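Local coordinates for protein At4g34840 (Arabidopsis thaliana, PDB 3BSF) that belongs to the nucleosidases of the phosphorylase superfamily, an alpha/beta fold built round a mixed sheet, and holds adenine in its pocket, at residues Leu29-Phe43 against Ile50-Val64. Sequence-based numbering, arbitrary orientation.
Sequences LINRLRLVEEVNTPF and IMFKGMYKDLNINIV
Val36 and Lys53 form an antiparallel hydrogen-bonded pair at the edge of the mixed sheet of this phosphorylase-superfamily fold. Strand 36-38 runs antiparallel to strand 50-56, which folds back into strand 59-64 through a type II' turn from Tyr56 to Leu59. Strands 50-56 and 59-64 thus make a beta hairpin. Helix 29-33 ends in a Schellman motif at Arg34, and after Arg34 and Leu35 the chain enters the edge strand. Val36 N donates to Lys53 O and Lys53 N returns a bond to Val36 O, both at 2.9 Å. Glu38 N also bonds to Met51 O.

The tightly packed apolar part lies between helix and sheet and is made by Leu29, Ile30, Leu35, Phe52 and Ile63. The Phe52 ring is held on both faces. Ile30 CD1 sits over its centre, 3.7 Å from the centroid of the Phe52 ring. Glu37 is on the exposed flank of the ring, over the opposite face, its CG offset toward the rim. Glu37 has CG anti to the backbone N (chi1 180°), which carries its extended chain slantwise across the ring, the carboxylate plane 18° from that of the ring. Leu35 branches over the hairpin of strands 50-56 and 59-64: its CD1 meets Ile63 CD1 at 3.6 Å, while its CD2 lies beside Gly54 CA. Leu29 CD2 closes on the same methyl of Ile63. Phe18 of strand 15-19 also touches Ile63. Ile243 of helix 227-246 touches both Leu33 and Tyr56.

On the other face of the sheet, Met51 is buried; it lies side by side with Glu38 and also touches Ile93. Val36, Glu38 and Lys53 on this face are looser and partly open to solvent. The charged ends of Glu38 and Lys53 do not meet, with OE1 and NZ 6.3 Å apart. Instead Glu38 OE1 approaches the aliphatic part of the lysine, 3.9 Å from Lys53 CD.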
ATOM      1  N   LEU A  29      11.839  16.204 -17.232  1.00 58.91           N
ATOM      2  CA  LEU A  29      12.837  16.575 -16.247  1.00 58.57           C
ATOM      3  C   LEU A  29      14.116  15.781 -16.532  1.00 59.49           C
ATOM      4  O   LEU A  29      15.196  16.364 -16.655  1.00 59.70           O
ATOM      5  CB  LEU A  29      12.319  16.280 -14.835  1.00 56.53           C
ATOM      6  CG  LEU A  29      13.281  16.596 -13.690  1.00 55.78           C
ATOM      7  CD1 LEU A  29      13.545  18.100 -13.645  1.00 55.42           C
ATOM      8  CD2 LEU A  29      12.698  16.107 -12.373  1.00 55.15           C
ATOM      9  N   ILE A  30      13.976  14.456 -16.657  1.00 59.78           N
ATOM     10  CA  ILE A  30      15.107  13.558 -16.931  1.00 59.65           C
ATOM     11  C   ILE A  30      15.924  14.067 -18.122  1.00 61.64           C
ATOM     12  O   ILE A  30      17.162  14.036 -18.116  1.00 61.68           O
ATOM     13  CB  ILE A  30      14.621  12.103 -17.228  1.00 56.80           C
ATOM     14  CG1 ILE A  30      13.859  11.551 -16.020  1.00 55.04           C
ATOM     15  CG2 ILE A  30      15.804  11.200 -17.527  1.00 52.39           C
ATOM     16  CD1 ILE A  30      13.357  10.140 -16.213  1.00 53.92           C
ATOM     17  N   ASN A  31      15.226  14.551 -19.141  1.00 63.00           N
ATOM     18  CA  ASN A  31      15.890  15.067 -20.319  1.00 63.88           C
ATOM     19  C   ASN A  31      16.632  16.363 -20.050  1.00 63.56           C
ATOM     20  O   ASN A  31      17.819  16.459 -20.337  1.00 62.60           O
ATOM     21  CB  ASN A  31      14.876  15.275 -21.439  1.00 66.42           C
ATOM     22  CG  ASN A  31      14.247  13.975 -21.895  1.00 69.24           C
ATOM     23  OD1 ASN A  31      14.881  12.918 -21.844  1.00 70.80           O
ATOM     24  ND2 ASN A  31      13.000  14.042 -22.356  1.00 70.94           N
ATOM     25  N   ARG A  32      15.942  17.352 -19.487  1.00 64.51           N
ATOM     26  CA  ARG A  32      16.567  18.646 -19.223  1.00 66.48           C
ATOM     27  C   ARG A  32      17.802  18.538 -18.338  1.00 67.17           C
ATOM     28  O   ARG A  32      18.805  19.219 -18.567  1.00 67.01           O
ATOM     29  CB  ARG A  32      15.569  19.627 -18.586  1.00 66.85           C
ATOM     30  CG  ARG A  32      16.042  21.085 -18.632  1.00 67.72           C
ATOM     31  CD  ARG A  32      15.085  22.052 -17.928  1.00 70.08           C
ATOM     32  NE  ARG A  32      13.705  21.931 -18.403  1.00 73.09           N
ATOM     33  CZ  ARG A  32      12.749  22.832 -18.180  1.00 73.75           C
ATOM     34  NH1 ARG A  32      13.019  23.932 -17.488  1.00 74.45           N
ATOM     35  NH2 ARG A  32      11.525  22.638 -18.655  1.00 73.01           N
ATOM     36  N   LEU A  33      17.728  17.680 -17.327  1.00 68.68           N
ATOM     37  CA  LEU A  33      18.838  17.487 -16.391  1.00 69.03           C
ATOM     38  C   LEU A  33      19.843  16.460 -16.883  1.00 69.08           C
ATOM     39  O   LEU A  33      20.914  16.309 -16.305  1.00 67.98           O
ATOM     40  CB  LEU A  33      18.306  17.045 -15.025  1.00 69.05           C
ATOM     41  CG  LEU A  33      17.366  18.015 -14.303  1.00 68.83           C
ATOM     42  CD1 LEU A  33      16.953  17.417 -12.960  1.00 69.81           C
ATOM     43  CD2 LEU A  33      18.068  19.343 -14.091  1.00 68.42           C
ATOM     44  N   ARG A  34      19.486  15.758 -17.956  1.00 70.93           N
ATOM     45  CA  ARG A  34      20.350  14.732 -18.536  1.00 71.58           C
ATOM     46  C   ARG A  34      20.749  13.693 -17.494  1.00 70.57           C
ATOM     47  O   ARG A  34      21.925  13.377 -17.340  1.00 68.77           O
ATOM     48  CB  ARG A  34      21.604  15.370 -19.141  1.00 73.24           C
ATOM     49  CG  ARG A  34      21.357  16.125 -20.446  1.00 77.68           C
ATOM     50  CD  ARG A  34      22.623  16.852 -20.922  1.00 81.41           C
ATOM     51  NE  ARG A  34      23.747  15.936 -21.133  1.00 84.56           N
ATOM     52  CZ  ARG A  34      25.026  16.310 -21.169  1.00 85.20           C
ATOM     53  NH1 ARG A  34      25.346  17.586 -21.010  1.00 86.38           N
ATOM     54  NH2 ARG A  34      25.985  15.410 -21.352  1.00 85.94           N
ATOM     55  N   LEU A  35      19.754  13.176 -16.775  1.00 70.28           N
ATOM     56  CA  LEU A  35      19.988  12.158 -15.760  1.00 69.38           C
ATOM     57  C   LEU A  35      20.228  10.828 -16.455  1.00 69.92           C
ATOM     58  O   LEU A  35      19.655  10.546 -17.513  1.00 70.20           O
ATOM     59  CB  LEU A  35      18.780  12.021 -14.835  1.00 67.94           C
ATOM     60  CG  LEU A  35      18.325  13.260 -14.076  1.00 67.85           C
ATOM     61  CD1 LEU A  35      17.210  12.842 -13.126  1.00 68.35           C
ATOM     62  CD2 LEU A  35      19.492  13.886 -13.304  1.00 67.13           C
ATOM     63  N   VAL A  36      21.074  10.002 -15.860  1.00 70.22           N
ATOM     64  CA  VAL A  36      21.376   8.704 -16.439  1.00 69.98           C
ATOM     65  C   VAL A  36      20.665   7.610 -15.665  1.00 70.23           C
ATOM     66  O   VAL A  36      20.614   7.640 -14.438  1.00 70.18           O
ATOM     67  CB  VAL A  36      22.887   8.427 -16.421  1.00 69.60           C
ATOM     68  CG1 VAL A  36      23.406   8.394 -14.978  1.00 69.16           C
ATOM     69  CG2 VAL A  36      23.169   7.126 -17.131  1.00 69.51           C
ATOM     70  N   GLU A  37      20.113   6.643 -16.383  1.00 70.86           N
ATOM     71  CA  GLU A  37      19.420   5.551 -15.731  1.00 71.94           C
ATOM     72  C   GLU A  37      20.430   4.580 -15.139  1.00 71.37           C
ATOM     73  O   GLU A  37      21.236   3.998 -15.853  1.00 70.27           O
ATOM     74  CB  GLU A  37      18.521   4.830 -16.727  1.00 73.96           C
ATOM     75  CG  GLU A  37      17.770   3.677 -16.109  1.00 78.07           C
ATOM     76  CD  GLU A  37      16.868   2.983 -17.103  1.00 80.69           C
ATOM     77  OE1 GLU A  37      17.355   2.629 -18.202  1.00 81.25           O
ATOM     78  OE2 GLU A  37      15.675   2.786 -16.778  1.00 83.03           O
ATOM     79  N   GLU A  38      20.390   4.424 -13.819  1.00 72.05           N
ATOM     80  CA  GLU A  38      21.293   3.515 -13.123  1.00 71.72           C
ATOM     81  C   GLU A  38      20.978   2.096 -13.586  1.00 70.38           C
ATOM     82  O   GLU A  38      19.816   1.689 -13.612  1.00 69.83           O
ATOM     83  CB  GLU A  38      21.082   3.610 -11.605  1.00 73.49           C
ATOM     84  CG  GLU A  38      22.139   2.885 -10.771  1.00 76.13           C
ATOM     85  CD  GLU A  38      23.410   3.705 -10.589  1.00 78.14           C
ATOM     86  OE1 GLU A  38      23.358   4.724  -9.862  1.00 77.77           O
ATOM     87  OE2 GLU A  38      24.457   3.335 -11.178  1.00 80.29           O
ATOM     88  N   VAL A  39      22.009   1.347 -13.961  1.00 69.24           N
ATOM     89  CA  VAL A  39      21.813  -0.029 -14.410  1.00 66.46           C
ATOM     90  C   VAL A  39      21.739  -0.892 -13.167  1.00 65.06           C
ATOM     91  O   VAL A  39      20.728  -1.527 -12.905  1.00 63.28           O
ATOM     92  CB  VAL A  39      22.977  -0.499 -15.313  1.00 66.08           C
ATOM     93  CG1 VAL A  39      22.743  -1.927 -15.783  1.00 63.31           C
ATOM     94  CG2 VAL A  39      23.104   0.435 -16.503  1.00 64.90           C
ATOM     95  N   ASN A  40      22.819  -0.910 -12.396  1.00 64.91           N
ATOM     96  CA  ASN A  40      22.825  -1.673 -11.161  1.00 64.75           C
ATOM     97  C   ASN A  40      22.081  -0.853 -10.114  1.00 63.48           C
ATOM     98  O   ASN A  40      22.662   0.014  -9.456  1.00 64.48           O
ATOM     99  CB  ASN A  40      24.251  -1.935 -10.679  1.00 66.95           C
ATOM    100  CG  ASN A  40      24.911  -3.068 -11.417  1.00 67.83           C
ATOM    101  OD1 ASN A  40      25.074  -3.012 -12.625  1.00 68.84           O
ATOM    102  ND2 ASN A  40      25.291  -4.111 -10.693  1.00 69.57           N
ATOM    103  N   THR A  41      20.786  -1.094  -9.980  1.00 60.70           N
ATOM    104  CA  THR A  41      20.031  -0.361  -8.988  1.00 57.26           C
ATOM    105  C   THR A  41      20.339  -1.036  -7.646  1.00 55.31           C
ATOM    106  O   THR A  41      20.757  -2.202  -7.593  1.00 54.02           O
ATOM    107  CB  THR A  41      18.489  -0.373  -9.292  1.00 55.98           C
ATOM    108  OG1 THR A  41      17.991  -1.718  -9.271  1.00 55.51           O
ATOM    109  CG2 THR A  41      18.205   0.252 -10.657  1.00 51.56           C
ATOM    110  N   PRO A  42      20.207  -0.286  -6.549  1.00 53.45           N
ATOM    111  CA  PRO A  42      20.480  -0.876  -5.244  1.00 52.72           C
ATOM    112  C   PRO A  42      19.256  -1.643  -4.743  1.00 52.01           C
ATOM    113  O   PRO A  42      19.092  -1.862  -3.540  1.00 53.49           O
ATOM    114  CB  PRO A  42      20.806   0.344  -4.386  1.00 52.01           C
ATOM    115  CG  PRO A  42      19.934   1.379  -4.967  1.00 53.02           C
ATOM    116  CD  PRO A  42      20.108   1.180  -6.451  1.00 52.17           C
ATOM    117  N   PHE A  43      18.396  -2.052  -5.669  1.00 50.13           N
ATOM    118  CA  PHE A  43      17.189  -2.783  -5.303  1.00 48.39           C
ATOM    119  C   PHE A  43      17.326  -4.277  -5.581  1.00 47.81           C
ATOM    120  O   PHE A  43      18.250  -4.714  -6.275  1.00 46.36           O
ATOM    121  CB  PHE A  43      15.982  -2.234  -6.077  1.00 48.51           C
ATOM    122  CG  PHE A  43      15.842  -0.736  -6.008  1.00 49.21           C
ATOM    123  CD1 PHE A  43      15.930  -0.069  -4.775  1.00 48.12           C
ATOM    124  CD2 PHE A  43      15.605   0.008  -7.170  1.00 47.27           C
ATOM    125  CE1 PHE A  43      15.783   1.311  -4.693  1.00 48.45           C
ATOM    126  CE2 PHE A  43      15.457   1.389  -7.107  1.00 48.73           C
ATOM    127  CZ  PHE A  43      15.545   2.050  -5.861  1.00 50.21           C
ATOM    128  N   ILE A  50      12.926   1.349 -11.521  1.00 46.63           N
ATOM    129  CA  ILE A  50      13.978   2.004 -12.286  1.00 49.08           C
ATOM    130  C   ILE A  50      14.486   3.259 -11.572  1.00 49.83           C
ATOM    131  O   ILE A  50      13.744   3.920 -10.846  1.00 49.05           O
ATOM    132  CB  ILE A  50      13.467   2.373 -13.697  1.00 49.40           C
ATOM    133  CG1 ILE A  50      12.109   3.059 -13.605  1.00 48.89           C
ATOM    134  CG2 ILE A  50      13.344   1.114 -14.542  1.00 49.75           C
ATOM    135  CD1 ILE A  50      11.476   3.322 -14.952  1.00 49.33           C
ATOM    136  N   MET A  51      15.755   3.585 -11.761  1.00 51.41           N
ATOM    137  CA  MET A  51      16.304   4.764 -11.103  1.00 53.86           C
ATOM    138  C   MET A  51      17.153   5.611 -12.038  1.00 54.45           C
ATOM    139  O   MET A  51      17.895   5.086 -12.853  1.00 54.45           O
ATOM    140  CB  MET A  51      17.135   4.339  -9.881  1.00 55.06           C
ATOM    141  CG  MET A  51      17.996   5.435  -9.252  1.00 55.26           C
ATOM    142  SD  MET A  51      18.807   4.915  -7.700  1.00 58.16           S
ATOM    143  CE  MET A  51      19.967   3.692  -8.269  1.00 57.75           C
ATOM    144  N   PHE A  52      17.015   6.928 -11.926  1.00 56.11           N
ATOM    145  CA  PHE A  52      17.802   7.864 -12.725  1.00 59.02           C
ATOM    146  C   PHE A  52      18.581   8.777 -11.776  1.00 61.15           C
ATOM    147  O   PHE A  52      17.997   9.494 -10.962  1.00 61.18           O
ATOM    148  CB  PHE A  52      16.912   8.705 -13.635  1.00 57.15           C
ATOM    149  CG  PHE A  52      16.119   7.895 -14.618  1.00 57.23           C
ATOM    150  CD1 PHE A  52      14.939   7.263 -14.234  1.00 57.60           C
ATOM    151  CD2 PHE A  52      16.544   7.773 -15.934  1.00 56.38           C
ATOM    152  CE1 PHE A  52      14.194   6.525 -15.147  1.00 57.03           C
ATOM    153  CE2 PHE A  52      15.812   7.043 -16.853  1.00 55.91           C
ATOM    154  CZ  PHE A  52      14.635   6.417 -16.461  1.00 57.41           C
ATOM    155  N   LYS A  53      19.906   8.730 -11.878  1.00 63.73           N
ATOM    156  CA  LYS A  53      20.776   9.527 -11.025  1.00 65.46           C
ATOM    157  C   LYS A  53      21.412  10.646 -11.825  1.00 65.30           C
ATOM    158  O   LYS A  53      21.561  10.548 -13.035  1.00 64.42           O
ATOM    159  CB  LYS A  53      21.867   8.642 -10.393  1.00 66.96           C
ATOM    160  CG  LYS A  53      22.694   9.346  -9.309  1.00 70.40           C
ATOM    161  CD  LYS A  53      23.526   8.362  -8.456  1.00 71.97           C
ATOM    162  CE  LYS A  53      24.469   9.087  -7.454  1.00 71.33           C
ATOM    163  NZ  LYS A  53      23.771   9.981  -6.472  1.00 70.55           N
ATOM    164  N   GLY A  54      21.775  11.715 -11.131  1.00 66.52           N
ATOM    165  CA  GLY A  54      22.388  12.846 -11.788  1.00 68.29           C
ATOM    166  C   GLY A  54      22.836  13.888 -10.789  1.00 69.85           C
ATOM    167  O   GLY A  54      22.339  13.926  -9.662  1.00 70.16           O
ATOM    168  N   MET A  55      23.781  14.730 -11.198  1.00 70.87           N
ATOM    169  CA  MET A  55      24.295  15.780 -10.331  1.00 72.71           C
ATOM    170  C   MET A  55      24.018  17.170 -10.905  1.00 73.36           C
ATOM    171  O   MET A  55      24.745  17.646 -11.773  1.00 74.37           O
ATOM    172  CB  MET A  55      25.808  15.595 -10.097  1.00 73.05           C
ATOM    173  CG  MET A  55      26.181  14.985  -8.730  1.00 74.07           C
ATOM    174  SD  MET A  55      25.691  13.230  -8.472  1.00 77.45           S
ATOM    175  CE  MET A  55      27.176  12.575  -7.775  1.00 75.22           C
ATOM    176  N   TYR A  56      22.956  17.809 -10.421  1.00 73.18           N
ATOM    177  CA  TYR A  56      22.595  19.150 -10.861  1.00 72.81           C
ATOM    178  C   TYR A  56      23.207  20.095  -9.842  1.00 72.16           C
ATOM    179  O   TYR A  56      22.841  20.073  -8.669  1.00 70.92           O
ATOM    180  CB  TYR A  56      21.076  19.319 -10.891  1.00 74.49           C
ATOM    181  CG  TYR A  56      20.607  20.700 -11.303  1.00 75.70           C
ATOM    182  CD1 TYR A  56      20.586  21.087 -12.644  1.00 75.89           C
ATOM    183  CD2 TYR A  56      20.188  21.625 -10.346  1.00 76.56           C
ATOM    184  CE1 TYR A  56      20.155  22.371 -13.023  1.00 76.85           C
ATOM    185  CE2 TYR A  56      19.757  22.907 -10.708  1.00 77.49           C
ATOM    186  CZ  TYR A  56      19.742  23.278 -12.046  1.00 77.89           C
ATOM    187  OH  TYR A  56      19.326  24.555 -12.390  1.00 76.75           O
ATOM    188  N   LYS A  57      24.135  20.928 -10.306  1.00 73.09           N
ATOM    189  CA  LYS A  57      24.855  21.858  -9.443  1.00 73.51           C
ATOM    190  C   LYS A  57      25.374  21.103  -8.225  1.00 73.75           C
ATOM    191  O   LYS A  57      26.102  20.120  -8.355  1.00 74.64           O
ATOM    192  CB  LYS A  57      23.959  23.022  -9.020  1.00 73.20           C
ATOM    193  CG  LYS A  57      23.714  23.998 -10.149  1.00 73.17           C
ATOM    194  CD  LYS A  57      22.931  25.213  -9.703  1.00 73.77           C
ATOM    195  CE  LYS A  57      22.731  26.172 -10.875  1.00 74.30           C
ATOM    196  NZ  LYS A  57      22.011  27.430 -10.501  1.00 74.72           N
ATOM    197  N   ASP A  58      24.990  21.536  -7.039  1.00 73.63           N
ATOM    198  CA  ASP A  58      25.465  20.860  -5.840  1.00 73.53           C
ATOM    199  C   ASP A  58      24.410  19.921  -5.267  1.00 71.44           C
ATOM    200  O   ASP A  58      24.212  19.868  -4.050  1.00 71.67           O
ATOM    201  CB  ASP A  58      25.876  21.909  -4.804  1.00 76.14           C
ATOM    202  CG  ASP A  58      27.089  22.724  -5.251  1.00 77.94           C
ATOM    203  OD1 ASP A  58      27.510  22.571  -6.427  1.00 76.78           O
ATOM    204  OD2 ASP A  58      27.617  23.513  -4.423  1.00 79.11           O
ATOM    205  N   LEU A  59      23.751  19.171  -6.145  1.00 68.72           N
ATOM    206  CA  LEU A  59      22.701  18.259  -5.717  1.00 66.15           C
ATOM    207  C   LEU A  59      22.701  16.929  -6.453  1.00 64.61           C
ATOM    208  O   LEU A  59      22.756  16.887  -7.674  1.00 63.92           O
ATOM    209  CB  LEU A  59      21.329  18.905  -5.924  1.00 67.18           C
ATOM    210  CG  LEU A  59      21.010  20.312  -5.412  1.00 66.93           C
ATOM    211  CD1 LEU A  59      19.604  20.656  -5.874  1.00 67.82           C
ATOM    212  CD2 LEU A  59      21.110  20.397  -3.890  1.00 66.51           C
ATOM    213  N   ASN A  60      22.624  15.843  -5.694  1.00 63.92           N
ATOM    214  CA  ASN A  60      22.564  14.505  -6.267  1.00 61.82           C
ATOM    215  C   ASN A  60      21.089  14.193  -6.427  1.00 59.28           C
ATOM    216  O   ASN A  60      20.429  13.758  -5.485  1.00 57.66           O
ATOM    217  CB  ASN A  60      23.180  13.479  -5.323  1.00 64.01           C
ATOM    218  CG  ASN A  60      24.574  13.841  -4.926  1.00 64.75           C
ATOM    219  OD1 ASN A  60      25.459  13.935  -5.766  1.00 66.30           O
ATOM    220  ND2 ASN A  60      24.782  14.054  -3.638  1.00 66.35           N
ATOM    221  N   ILE A  61      20.572  14.429  -7.621  1.00 57.53           N
ATOM    222  CA  ILE A  61      19.171  14.165  -7.890  1.00 56.43           C
ATOM    223  C   ILE A  61      18.956  12.706  -8.316  1.00 54.95           C
ATOM    224  O   ILE A  61      19.653  12.198  -9.200  1.00 53.67           O
ATOM    225  CB  ILE A  61      18.645  15.099  -9.004  1.00 57.05           C
ATOM    226  CG1 ILE A  61      19.276  16.494  -8.868  1.00 56.15           C
ATOM    227  CG2 ILE A  61      17.118  15.173  -8.936  1.00 57.16           C
ATOM    228  CD1 ILE A  61      18.991  17.197  -7.557  1.00 55.56           C
ATOM    229  N   ASN A  62      18.005  12.037  -7.664  1.00 53.70           N
ATOM    230  CA  ASN A  62      17.672  10.652  -7.977  1.00 52.60           C
ATOM    231  C   ASN A  62      16.177  10.539  -8.179  1.00 52.04           C
ATOM    232  O   ASN A  62      15.404  10.878  -7.290  1.00 52.88           O
ATOM    233  CB  ASN A  62      18.079   9.705  -6.849  1.00 52.35           C
ATOM    234  CG  ASN A  62      19.580   9.544  -6.736  1.00 54.42           C
ATOM    235  OD1 ASN A  62      20.289  10.455  -6.305  1.00 55.56           O
ATOM    236  ND2 ASN A  62      20.077   8.379  -7.129  1.00 54.98           N
ATOM    237  N   ILE A  63      15.765  10.084  -9.354  1.00 50.94           N
ATOM    238  CA  ILE A  63      14.347   9.899  -9.618  1.00 49.69           C
ATOM    239  C   ILE A  63      14.084   8.395  -9.638  1.00 49.72           C
ATOM    240  O   ILE A  63      14.605   7.678 -10.493  1.00 50.00           O
ATOM    241  CB  ILE A  63      13.927  10.496 -10.979  1.00 48.74           C
ATOM    242  CG1 ILE A  63      14.152  12.006 -10.986  1.00 47.48           C
ATOM    243  CG2 ILE A  63      12.461  10.192 -11.239  1.00 48.15           C
ATOM    244  CD1 ILE A  63      13.676  12.675 -12.245  1.00 45.43           C
ATOM    245  N   VAL A  64      13.290   7.910  -8.693  1.00 48.72           N
ATOM    246  CA  VAL A  64      12.993   6.490  -8.641  1.00 49.44           C
ATOM    247  C   VAL A  64      11.547   6.247  -9.026  1.00 49.84           C
ATOM    248  O   VAL A  64      10.660   6.936  -8.544  1.00 51.34           O
ATOM    249  CB  VAL A  64      13.264   5.922  -7.226  1.00 49.35           C
ATOM    250  CG1 VAL A  64      12.986   4.435  -7.200  1.00 48.81           C
ATOM    251  CG2 VAL A  64      14.714   6.177  -6.836  1.00 49.41           C
TER